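Local structure of tubulin binding cofactor C (Leishmania major, 5AJ8) at residues 73-78 / 89-94; 80-85 / 136-141. The protein is a chaperone of the TBCC family that probably binds tubulin and acts in its folding, here represented by its C-terminal domain. The protein carries 1 engineered substitution. All coordinates share one frame; numbering follows the deposited sequence.

Contact 1 of 2, residues 73-78 / 89-94. Engineered in segment 73-78: M75 (natural residue Leu).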
loop_
_atom_site.group_PDB
_atom_site.type_symbol
_atom_site.label_atom_id
_atom_site.label_comp_id
_atom_site.label_asym_id
_atom_site.label_seq_id
_atom_site.Cartn_x
_atom_site.Cartn_y
_atom_site.Cartn_z
ATOM N N LEU A 73 3.938 -6.315 8.584
ATOM C CA LEU A 73 3.570 -5.143 7.772
ATOM C C LEU A 73 2.141 -4.751 8.112
ATOM O O LEU A 73 1.261 -5.610 8.174
ATOM C CB LEU A 73 3.650 -5.451 6.280
ATOM C CG LEU A 73 4.988 -5.724 5.582
ATOM C CD1 LEU A 73 5.049 -5.278 4.145
ATOM C CD2 LEU A 73 6.153 -5.151 6.352
ATOM N N ASP A 74 1.923 -3.466 8.408
ATOM C CA ASP A 74 0.559 -2.940 8.493
ATOM C C ASP A 74 0.282 -2.311 7.137
ATOM O O ASP A 74 0.965 -1.352 6.744
ATOM C CB ASP A 74 0.377 -1.938 9.630
ATOM C CG ASP A 74 0.392 -2.588 11.021
ATOM O OD1 ASP A 74 0.291 -3.829 11.130
ATOM O OD2 ASP A 74 0.557 -1.830 12.017
HETATM N N MSE A 75 -0.669 -2.881 6.399
HETATM C CA MSE A 75 -0.941 -2.495 4.996
HETATM C C MSE A 75 -2.236 -1.716 4.916
HETATM O O MSE A 75 -3.313 -2.282 5.148
HETATM C CB MSE A 75 -1.079 -3.766 4.128
HETATM C CG MSE A 75 0.117 -4.701 4.012
HETATM SE SE MSE A 75 1.724 -3.784 3.381
HETATM C CE MSE A 75 0.899 -3.156 1.700
ATOM N N TYR A 76 -2.165 -0.426 4.564
ATOM C CA TYR A 76 -3.339 0.426 4.380
ATOM C C TYR A 76 -3.603 0.599 2.887
ATOM O O TYR A 76 -2.898 1.338 2.185
ATOM C CB TYR A 76 -3.141 1.777 5.079
ATOM C CG TYR A 76 -2.971 1.646 6.591
ATOM C CD1 TYR A 76 -1.721 1.418 7.163
ATOM C CD2 TYR A 76 -4.059 1.715 7.426
ATOM C CE1 TYR A 76 -1.568 1.296 8.552
ATOM C CE2 TYR A 76 -3.930 1.594 8.793
ATOM C CZ TYR A 76 -2.686 1.383 9.354
ATOM O OH TYR A 76 -2.600 1.248 10.728
ATOM N N VAL A 77 -4.627 -0.089 2.409
ATOM C CA VAL A 77 -4.717 -0.483 1.035
ATOM C C VAL A 77 -6.050 -0.075 0.371
ATOM O O VAL A 77 -7.131 -0.274 0.939
ATOM C CB VAL A 77 -4.551 -2.031 0.956
ATOM C CG1 VAL A 77 -4.850 -2.559 -0.434
ATOM C CG2 VAL A 77 -3.154 -2.427 1.386
ATOM N N TRP A 78 -5.951 0.464 -0.845
ATOM C CA TRP A 78 -7.100 0.589 -1.753
ATOM C C TRP A 78 -6.687 -0.112 -3.041
ATOM O O TRP A 78 -5.863 0.394 -3.802
ATOM C CB TRP A 78 -7.467 2.055 -2.009
ATOM C CG TRP A 78 -8.858 2.285 -2.652
ATOM C CD1 TRP A 78 -9.440 1.575 -3.672
ATOM C CD2 TRP A 78 -9.793 3.312 -2.302
ATOM N NE1 TRP A 78 -10.685 2.090 -3.954
ATOM C CE2 TRP A 78 -10.920 3.161 -3.132
ATOM C CE3 TRP A 78 -9.796 4.319 -1.335
ATOM C CZ2 TRP A 78 -12.040 4.001 -3.035
ATOM C CZ3 TRP A 78 -10.896 5.147 -1.232
ATOM C CH2 TRP A 78 -12.010 4.981 -2.067
ATOM N N ASP A 89 3.678 -13.243 7.073
ATOM C CA ASP A 89 3.091 -13.522 8.392
ATOM C C ASP A 89 2.993 -12.231 9.166
ATOM O O ASP A 89 3.763 -11.327 8.923
ATOM C CB ASP A 89 3.944 -14.540 9.173
ATOM C CG ASP A 89 3.225 -15.094 10.433
ATOM O OD1 ASP A 89 2.049 -15.529 10.382
ATOM O OD2 ASP A 89 3.868 -15.110 11.500
ATOM N N ALA A 90 2.042 -12.182 10.091
ATOM C CA ALA A 90 1.786 -11.033 10.951
ATOM C C ALA A 90 1.466 -9.831 10.074
ATOM O O ALA A 90 1.990 -8.727 10.279
ATOM C CB ALA A 90 2.968 -10.769 11.900
HETATM N N MSE A 91 0.598 -10.068 9.100
HETATM C CA MSE A 91 0.150 -9.026 8.175
HETATM C C MSE A 91 -1.158 -8.508 8.707
HETATM O O MSE A 91 -2.034 -9.292 9.111
HETATM C CB MSE A 91 -0.019 -9.546 6.763
HETATM C CG MSE A 91 1.171 -10.322 6.187
HETATM SE SE MSE A 91 2.770 -9.214 6.093
HETATM C CE MSE A 91 2.223 -8.177 4.522
ATOM N N ARG A 92 -1.306 -7.188 8.754
ATOM C CA ARG A 92 -2.574 -6.592 9.162
ATOM C C ARG A 92 -3.018 -5.563 8.117
ATOM O O ARG A 92 -2.212 -4.721 7.683
ATOM C CB ARG A 92 -2.434 -5.911 10.527
ATOM C CG ARG A 92 -1.851 -6.833 11.594
ATOM C CD ARG A 92 -2.027 -6.265 12.996
ATOM N NE ARG A 92 -1.379 -4.963 13.112
ATOM C CZ ARG A 92 -1.453 -4.186 14.180
ATOM N NH1 ARG A 92 -2.170 -4.556 15.224
ATOM N NH2 ARG A 92 -0.793 -3.024 14.219
ATOM N N PHE A 93 -4.284 -5.619 7.750
ATOM C CA PHE A 93 -4.836 -4.794 6.664
ATOM C C PHE A 93 -5.869 -3.784 7.101
ATOM O O PHE A 93 -6.781 -4.074 7.859
ATOM C CB PHE A 93 -5.433 -5.673 5.567
ATOM C CG PHE A 93 -4.397 -6.389 4.756
ATOM C CD1 PHE A 93 -3.793 -7.517 5.241
ATOM C CD2 PHE A 93 -4.029 -5.911 3.509
ATOM C CE1 PHE A 93 -2.837 -8.176 4.499
ATOM C CE2 PHE A 93 -3.061 -6.539 2.765
ATOM C CZ PHE A 93 -2.456 -7.676 3.260
ATOM N N GLY A 94 -5.709 -2.589 6.568
ATOM C CA GLY A 94 -6.594 -1.473 6.818
ATOM C C GLY A 94 -6.835 -0.721 5.518
ATOM O O GLY A 94 -6.288 -1.083 4.460
HETATM O O HOH W 1 1.747 -6.187 11.171
#

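Contact 2 of 2, residues 80-85 / 136-141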
loop_
_atom_site.group_PDB
_atom_site.type_symbol
_atom_site.label_atom_id
_atom_site.label_comp_id
_atom_site.label_asym_id
_atom_site.label_seq_id
_atom_site.Cartn_x
_atom_site.Cartn_y
_atom_site.Cartn_z
ATOM N N ALA A 80 -7.843 -2.452 -6.572
ATOM C CA ALA A 80 -8.879 -2.841 -7.525
ATOM C C ALA A 80 -9.129 -4.332 -7.483
ATOM O O ALA A 80 -10.142 -4.775 -7.953
ATOM C CB ALA A 80 -8.507 -2.437 -8.938
ATOM N N SER A 81 -8.180 -5.108 -6.949
ATOM C CA SER A 81 -8.368 -6.554 -6.831
ATOM C C SER A 81 -7.973 -7.053 -5.428
ATOM O O SER A 81 -7.459 -6.297 -4.616
ATOM C CB SER A 81 -7.611 -7.294 -7.952
ATOM O OG SER A 81 -6.229 -6.925 -8.025
ATOM N N THR A 82 -8.227 -8.318 -5.142
ATOM C CA THR A 82 -7.808 -8.898 -3.870
ATOM C C THR A 82 -6.256 -8.987 -3.731
ATOM O O THR A 82 -5.596 -9.562 -4.559
ATOM C CB THR A 82 -8.477 -10.274 -3.701
ATOM O OG1 THR A 82 -9.890 -10.074 -3.609
ATOM C CG2 THR A 82 -7.990 -10.966 -2.450
ATOM N N PRO A 83 -5.678 -8.368 -2.699
ATOM C CA PRO A 83 -4.238 -8.533 -2.456
ATOM C C PRO A 83 -3.843 -9.991 -2.300
ATOM O O PRO A 83 -4.620 -10.786 -1.742
ATOM C CB PRO A 83 -4.019 -7.760 -1.148
ATOM C CG PRO A 83 -5.105 -6.724 -1.139
ATOM C CD PRO A 83 -6.285 -7.400 -1.770
ATOM N N ILE A 84 -2.683 -10.355 -2.844
ATOM C CA ILE A 84 -2.140 -11.714 -2.746
ATOM C C ILE A 84 -0.922 -11.679 -1.823
ATOM O O ILE A 84 -0.035 -10.839 -2.000
ATOM C CB ILE A 84 -1.718 -12.267 -4.135
ATOM C CG1 ILE A 84 -2.935 -12.377 -5.066
ATOM C CG2 ILE A 84 -1.075 -13.634 -3.997
ATOM C CD1 ILE A 84 -2.623 -12.785 -6.496
ATOM N N ILE A 85 -0.851 -12.603 -0.873
ATOM C CA ILE A 85 0.374 -12.778 -0.097
ATOM C C ILE A 85 0.953 -14.171 -0.276
ATOM O O ILE A 85 0.251 -15.111 -0.656
ATOM C CB ILE A 85 0.178 -12.473 1.397
ATOM C CG1 ILE A 85 -0.854 -13.394 2.045
ATOM C CG2 ILE A 85 -0.233 -11.029 1.582
ATOM C CD1 ILE A 85 -0.928 -13.246 3.555
ATOM N N TYR A 136 -9.570 -4.443 0.798
ATOM C CA TYR A 136 -8.552 -4.719 1.817
ATOM C C TYR A 136 -8.977 -5.743 2.891
ATOM O O TYR A 136 -8.123 -6.270 3.581
ATOM C CB TYR A 136 -8.084 -3.420 2.488
ATOM C CG TYR A 136 -9.074 -2.843 3.430
ATOM C CD1 TYR A 136 -10.035 -1.955 2.981
ATOM C CD2 TYR A 136 -9.068 -3.170 4.774
ATOM C CE1 TYR A 136 -10.964 -1.424 3.833
ATOM C CE2 TYR A 136 -10.012 -2.628 5.633
ATOM C CZ TYR A 136 -10.945 -1.752 5.140
ATOM O OH TYR A 136 -11.885 -1.211 5.966
ATOM N N VAL A 137 -10.276 -5.985 3.080
ATOM C CA VAL A 137 -10.712 -6.943 4.103
ATOM C C VAL A 137 -10.598 -8.384 3.599
ATOM O O VAL A 137 -10.726 -9.290 4.368
ATOM C CB VAL A 137 -12.143 -6.693 4.661
ATOM C CG1 VAL A 137 -12.290 -5.257 5.155
ATOM C CG2 VAL A 137 -13.221 -7.037 3.634
ATOM N N LYS A 138 -10.355 -8.581 2.307
ATOM C CA LYS A 138 -10.188 -9.919 1.772
ATOM C C LYS A 138 -8.774 -10.044 1.193
ATOM O O LYS A 138 -8.342 -9.217 0.415
ATOM C CB LYS A 138 -11.274 -10.275 0.761
ATOM C CG LYS A 138 -11.058 -11.638 0.106
ATOM C CD LYS A 138 -12.352 -12.236 -0.424
ATOM C CE LYS A 138 -12.309 -13.759 -0.491
ATOM N NZ LYS A 138 -12.026 -14.303 -1.852
ATOM N N VAL A 139 -8.036 -11.043 1.655
ATOM C CA VAL A 139 -6.641 -11.232 1.259
ATOM C C VAL A 139 -6.498 -12.664 0.794
ATOM O O VAL A 139 -7.136 -13.563 1.339
ATOM C CB VAL A 139 -5.678 -10.912 2.427
ATOM C CG1 VAL A 139 -4.248 -11.321 2.105
ATOM C CG2 VAL A 139 -5.757 -9.425 2.774
ATOM N N ASP A 140 -5.699 -12.864 -0.241
ATOM C CA ASP A 140 -5.578 -14.156 -0.925
ATOM C C ASP A 140 -4.247 -14.772 -0.541
ATOM O O ASP A 140 -3.238 -14.558 -1.193
ATOM C CB ASP A 140 -5.678 -13.931 -2.447
ATOM C CG ASP A 140 -5.538 -15.215 -3.293
ATOM O OD1 ASP A 140 -5.511 -16.343 -2.751
ATOM O OD2 ASP A 140 -5.515 -15.057 -4.553
ATOM N N ASP A 141 -4.256 -15.547 0.537
ATOM C CA ASP A 141 -3.064 -16.223 1.004
ATOM C C ASP A 141 -3.143 -17.603 0.345
ATOM O O ASP A 141 -3.505 -18.585 0.967
ATOM C CB ASP A 141 -3.065 -16.277 2.521
ATOM C CG ASP A 141 -1.843 -16.963 3.095
ATOM O OD1 ASP A 141 -0.914 -17.307 2.324
ATOM O OD2 ASP A 141 -1.810 -17.135 4.336
HETATM O O HOH W 2 -11.068 -12.674 -3.925
HETATM O O HOH W 3 -10.690 -8.317 -1.784
HETATM O O HOH W 4 0.313 -17.822 0.270
#

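Contact 1 of 2, residues 73-78 / 89-94
D74 and R92 lie side by side on one face of the sheet and form a salt bridge, R92 gripping the carboxylate side-on. R92 NE reaches D74 OD1 at 2.8 Å from above the carboxylate plane, while R92 NH2 meets D74 OD2, also at 2.8 Å, on its syn side but likewise tilted out of that plane. Both oxygens stay close to the guanidinium plane, although the two flat groups are turned 36° against each other. The bend in the arginine chain at chi3 (-59°) swings NE toward the aspartate. A water joins D74 OD1 to A90 O, linking the residue before M91 to the D74 side chain.

The backbones pair in parallel: R92 N donates to L73 O, M75 N to R92 O (2.7 Å), G94 N to M75 O and V77 N to G94 O. This ladder joins adjacent coils of a right-handed parallel β-helix, with strand 56-62 bonded along the other edge of 73-78. Near its end the Y76 ring meets G94 obliquely, Y76 CD2 lying 4.1 Å from G94 CA; beyond the pair, Y76 stacks on Y59 and its OH bonds R162 N.

Apolar groups meet on the opposite face, where L73, M75 and M91 touch L67, and V77 touches L65, of strand 64-68. Selenomethionine M91 bends at chi2 and chi3 and lays CE 3.5 Å from L73 CB. M75, an engineered methionine present as selenomethionine, sets CB over the face of the F93 ring as a CH-pi contact, 4.0 Å from its centroid. V77 CG2 approaches the same ring obliquely, 4.2 Å from F93 CD2.

Contact 2 of 2, residues 80-85 / 136-141
At the end of the parallel sheet that forms one wall of the β-helix, I84 and I85 pair with the weakly bonded strand of about 140-141, outermost in that sheet within the chain, and P83 and V139 lie just before them. The bonding is sparse. D140 N donates to P83 O at 2.8 Å, and I85 N donates to D140 O at 3.1 Å. A CA-H...O contact from I84 to the same D140 oxygen gives that carbonyl a second neighbour.

On the face that carries I84 and D140, the two side chains lie side by side and point the same way, with I84 CG1 3.8 Å from D140 OD2. T82 continues this edge: its CG2, anti to the backbone N, rests 3.4 Å from K138 O and also touches D140 CB. Its hydroxyl turns to water instead. One water bridges T82 OG1 to K138 NZ, at 2.8 Å from the lysine nitrogen; a second is hydrogen-bonded to T82 OG1 and donates a weak bond to K138 O.

On the other face, apolar groups pack beside the D141 carboxylate. I85 CG1 takes the crowded position between backbone N and carbonyl carbon (chi1 61°), 3.7 Å from D141 CB, and I85 CD1 also touches D141 CB and CG, the two side chains crossing obliquely. V139 crosses I85 at about a right angle, CG1 to CG1 at 4.0 Å. W153 touches I85, V139 and D141, and S150 OG holds D141 OD2. Such a short, loosely bonded parallel strand, laid on the edge by a segment returning from much later in the sequence, forms the last rung of one wall of the parallel β-helix.

In the fold
Contact 1 is the more buried of the two, its strands 73-79 and 91-95 lying within one sheet of the β-helix; contact 2 is partly exposed and ends the other sheet. Strand 84-86 comes between the two strands of contact 1 in sequence, so the chain passes from one wall to the other and back. Contact 1 has a fuller backbone ladder and a direct salt bridge, whereas contact 2 keeps two backbone bonds and joins polar groups through water. They meet inside: F93 CE1 packs 3.6 Å from V139 CG2, and Y136 lies against V77, F93 and G94 where segment 136-141 begins.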